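Antifreeze protein (Marinomonas primoryensis, PDB 4KDW) probably serves as an ice-binding adhesin at the outer cell surface, this immunoglobulin-like domain being one of its tandem calcium-dependent extender repeats. Local coordinates at residues Thr65-Asn69 and Gly70-Thr74. Numbering follows the deposited sequence. Where two conformers were deposited one is given.
With CA (calcium ion), chain G.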
ATOM      1  N   THR A  65      -0.280  -1.063  -5.732  1.00  5.74           N
ATOM      2  CA  THR A  65      -0.979   0.160  -6.212  1.00  6.71           C
ATOM      3  C   THR A  65      -1.870   0.666  -5.089  1.00  6.43           C
ATOM      4  O   THR A  65      -2.721  -0.099  -4.613  1.00  6.60           O
ATOM      5  CB  THR A  65      -1.790  -0.199  -7.427  1.00  7.02           C
ATOM      6  OG1 THR A  65      -0.935  -0.739  -8.474  1.00  8.45           O
ATOM      7  CG2 THR A  65      -2.519   0.976  -8.001  1.00  9.29           C
ATOM      8  N   LEU A  66      -1.716   1.917  -4.800  1.00  6.31           N
ATOM      9  CA  LEU A  66      -2.567   2.624  -3.807  1.00  6.47           C
ATOM     10  C   LEU A  66      -3.189   3.824  -4.433  1.00  6.99           C
ATOM     11  O   LEU A  66      -2.448   4.696  -4.868  1.00  9.30           O
ATOM     12  CB  LEU A  66      -1.791   3.084  -2.632  1.00  7.61           C
ATOM     13  CG  LEU A  66      -1.180   2.077  -1.628  1.00  8.65           C
ATOM     14  CD1 LEU A  66      -0.208   1.013  -2.176  1.00 10.71           C
ATOM     15  CD2 LEU A  66      -0.556   2.822  -0.460  1.00  9.83           C
ATOM     16  N   GLU A  67      -4.503   3.980  -4.456  1.00  6.64           N
ATOM     17  CA  GLU A  67      -5.145   5.180  -4.899  0.50  6.85           C
ATOM     18  C   GLU A  67      -5.532   5.970  -3.674  1.00  5.81           C
ATOM     19  O   GLU A  67      -6.318   5.474  -2.874  1.00  6.58           O
ATOM     20  CB  GLU A  67      -6.331   4.836  -5.783  0.50  8.61           C
ATOM     21  CG  GLU A  67      -6.816   6.088  -6.456  0.50 10.72           C
ATOM     22  CD  GLU A  67      -8.158   5.991  -7.177  0.50 14.22           C
ATOM     23  OE1 GLU A  67      -8.166   5.280  -8.206  0.50 18.75           O
ATOM     24  OE2 GLU A  67      -9.191   6.606  -6.715  0.50 17.93           O
ATOM     25  N   ILE A  68      -4.981   7.171  -3.515  1.00  5.01           N
ATOM     26  CA  ILE A  68      -5.165   7.994  -2.338  1.00  4.62           C
ATOM     27  C   ILE A  68      -5.548   9.390  -2.796  1.00  5.26           C
ATOM     28  O   ILE A  68      -4.769  10.027  -3.505  1.00  5.38           O
ATOM     29  CB  ILE A  68      -3.883   8.031  -1.460  1.00  5.23           C
ATOM     30  CG1 ILE A  68      -3.438   6.618  -1.117  1.00  5.88           C
ATOM     31  CG2 ILE A  68      -4.142   8.828  -0.214  1.00  5.22           C
ATOM     32  CD1 ILE A  68      -2.106   6.538  -0.379  1.00  6.97           C
ATOM     33  N   ASN A  69      -6.764   9.845  -2.427  1.00  5.02           N
ATOM     34  CA  ASN A  69      -7.237  11.150  -2.879  1.00  5.31           C
ATOM     35  C   ASN A  69      -7.210  11.254  -4.364  1.00  5.64           C
ATOM     36  O   ASN A  69      -6.947  12.370  -4.898  1.00  6.10           O
ATOM     37  CB  ASN A  69      -6.427  12.276  -2.248  1.00  5.53           C
ATOM     38  CG  ASN A  69      -7.077  13.635  -2.434  1.00  6.30           C
ATOM     39  OD1 ASN A  69      -8.321  13.757  -2.346  1.00  7.64           O
ATOM     40  ND2 ASN A  69      -6.281  14.662  -2.542  1.00  6.00           N
ATOM     41  N   GLY A  70      -7.475  10.173  -5.082  1.00  5.31           N
ATOM     42  CA  GLY A  70      -7.484  10.186  -6.514  1.00  6.44           C
ATOM     43  C   GLY A  70      -6.173   9.976  -7.202  1.00  7.11           C
ATOM     44  O   GLY A  70      -6.139   9.795  -8.429  1.00  8.84           O
ATOM     45  N   GLU A  71      -5.072  10.046  -6.483  1.00  5.55           N
ATOM     46  CA  GLU A  71      -3.711   9.923  -7.039  1.00  5.98           C
ATOM     47  C   GLU A  71      -3.258   8.465  -6.911  1.00  5.11           C
ATOM     48  O   GLU A  71      -3.376   7.917  -5.817  1.00  5.53           O
ATOM     49  CB  GLU A  71      -2.760  10.849  -6.320  1.00  5.56           C
ATOM     50  CG  GLU A  71      -1.321  10.752  -6.808  1.00  6.09           C
ATOM     51  CD  GLU A  71      -1.085  11.129  -8.249  1.00  6.51           C
ATOM     52  OE1 GLU A  71      -1.955  11.600  -8.946  1.00  7.67           O
ATOM     53  OE2 GLU A  71       0.098  10.926  -8.693  1.00  7.78           O
ATOM     54  N   THR A  72      -2.753   7.944  -7.952  1.00  5.80           N
ATOM     55  CA  THR A  72      -2.235   6.539  -7.912  1.00  6.29           C
ATOM     56  C   THR A  72      -0.815   6.558  -7.569  1.00  5.90           C
ATOM     57  O   THR A  72       0.017   7.157  -8.288  1.00  6.34           O
ATOM     58  CB  THR A  72      -2.450   5.785  -9.248  1.00  7.50           C
ATOM     59  OG1 THR A  72      -3.841   5.899  -9.651  1.00 10.58           O
ATOM     60  CG2 THR A  72      -2.168   4.324  -9.079  1.00  8.59           C
ATOM     61  N   TYR A  73      -0.483   5.876  -6.488  1.00  5.43           N
ATOM     62  CA  TYR A  73       0.884   5.692  -5.981  1.00  5.47           C
ATOM     63  C   TYR A  73       1.244   4.251  -6.138  1.00  5.92           C
ATOM     64  O   TYR A  73       0.426   3.353  -5.905  1.00  7.14           O
ATOM     65  CB  TYR A  73       0.920   6.078  -4.475  1.00  5.79           C
ATOM     66  CG  TYR A  73       0.734   7.498  -4.242  1.00  5.17           C
ATOM     67  CD1 TYR A  73       1.824   8.340  -4.278  1.00  5.30           C
ATOM     68  CD2 TYR A  73      -0.476   8.066  -3.881  1.00  4.74           C
ATOM     69  CE1 TYR A  73       1.737   9.696  -4.031  1.00  5.50           C
ATOM     70  CE2 TYR A  73      -0.600   9.431  -3.626  1.00  5.19           C
ATOM     71  CZ  TYR A  73       0.514  10.248  -3.703  1.00  5.14           C
ATOM     72  OH  TYR A  73       0.438  11.560  -3.331  1.00  6.43           O
ATOM     73  N   THR A  74       2.452   3.971  -6.600  1.00  6.01           N
ATOM     74  CA  THR A  74       2.882   2.613  -6.929  1.00  6.78           C
ATOM     75  C   THR A  74       4.236   2.308  -6.430  1.00  6.92           C
ATOM     76  O   THR A  74       5.158   3.175  -6.493  1.00  7.51           O
ATOM     77  CB  THR A  74       2.856   2.382  -8.443  1.00  7.79           C
ATOM     78  OG1 THR A  74       1.598   2.795  -8.963  1.00  8.35           O
ATOM     79  CG2 THR A  74       3.075   0.927  -8.810  1.00  9.33           C
TER
HETATM   80 CA    CA G 206      -6.987   8.775 -10.168  0.50 12.67          CA
HETATM   81  O   HOH W   1       0.050   0.999 -10.332  1.00 13.72           O
HETATM   82  O   HOH W   2      -8.658   7.744  -4.166  1.00  9.57           O
HETATM   83  O   HOH W   3      -4.715   8.495 -10.578  1.00 14.79           O
HETATM   84  O   HOH W   4      -8.834   8.648  -9.256  1.00 26.53           O
HETATM   85  O   HOH W   5      -6.680  10.285 -12.076  1.00 37.31           O
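Tyr73 faces Leu66 across a two-residue beta hairpin, whose type I' turn runs from Ile68 to Glu71 and joins strands 63-68 and 71-76 at one edge of the Ig-like beta-sandwich. Two straight bonds tie this pair, Leu66 N to Tyr73 O and Tyr73 N to Leu66 O, both 2.8 Å. Tyr73 CB lies 3.7 Å from Leu66 O and faces Leu66 CB. With CG beside its own backbone N (chi1 -69°), the ring brings CD2 to 4.2 Å from Ile68 CD1, and CE2 comes equally near Ile68 CB; the isoleucine and the tyrosine cross at about a right angle. Leu66 O lies near the ring plane, at its edge. The tip, Tyr73 OH, is hydrogen-bonded to Asp91 OD2 and Ala88 N, linking the hairpin to helix 89-94 and the end of strand 82-88. Leu66 and Ile68 are buried on this same face, against Trp83, Val85, Val87 and Phe98.

On the other face, the methyls Thr65 CG2 and Thr72 CG2 meet at 3.5 Å, while one water joins the hydroxyls of Thr65 and Thr74. At the turn, Glu71 N donates to Ile68 O, closing it, and Gly70 takes the positive phi (86°) of the second corner position. In one of its two conformers Glu67, its chain extended beyond CG, accepts at OE2 from a water that in turn accepts from Gly70 N. The calcium ion beside the turn is bound by Gly70 O at 2.2 Å and by three waters, one of which is also hydrogen-bonded to Thr72 OG1 at 2.9 Å.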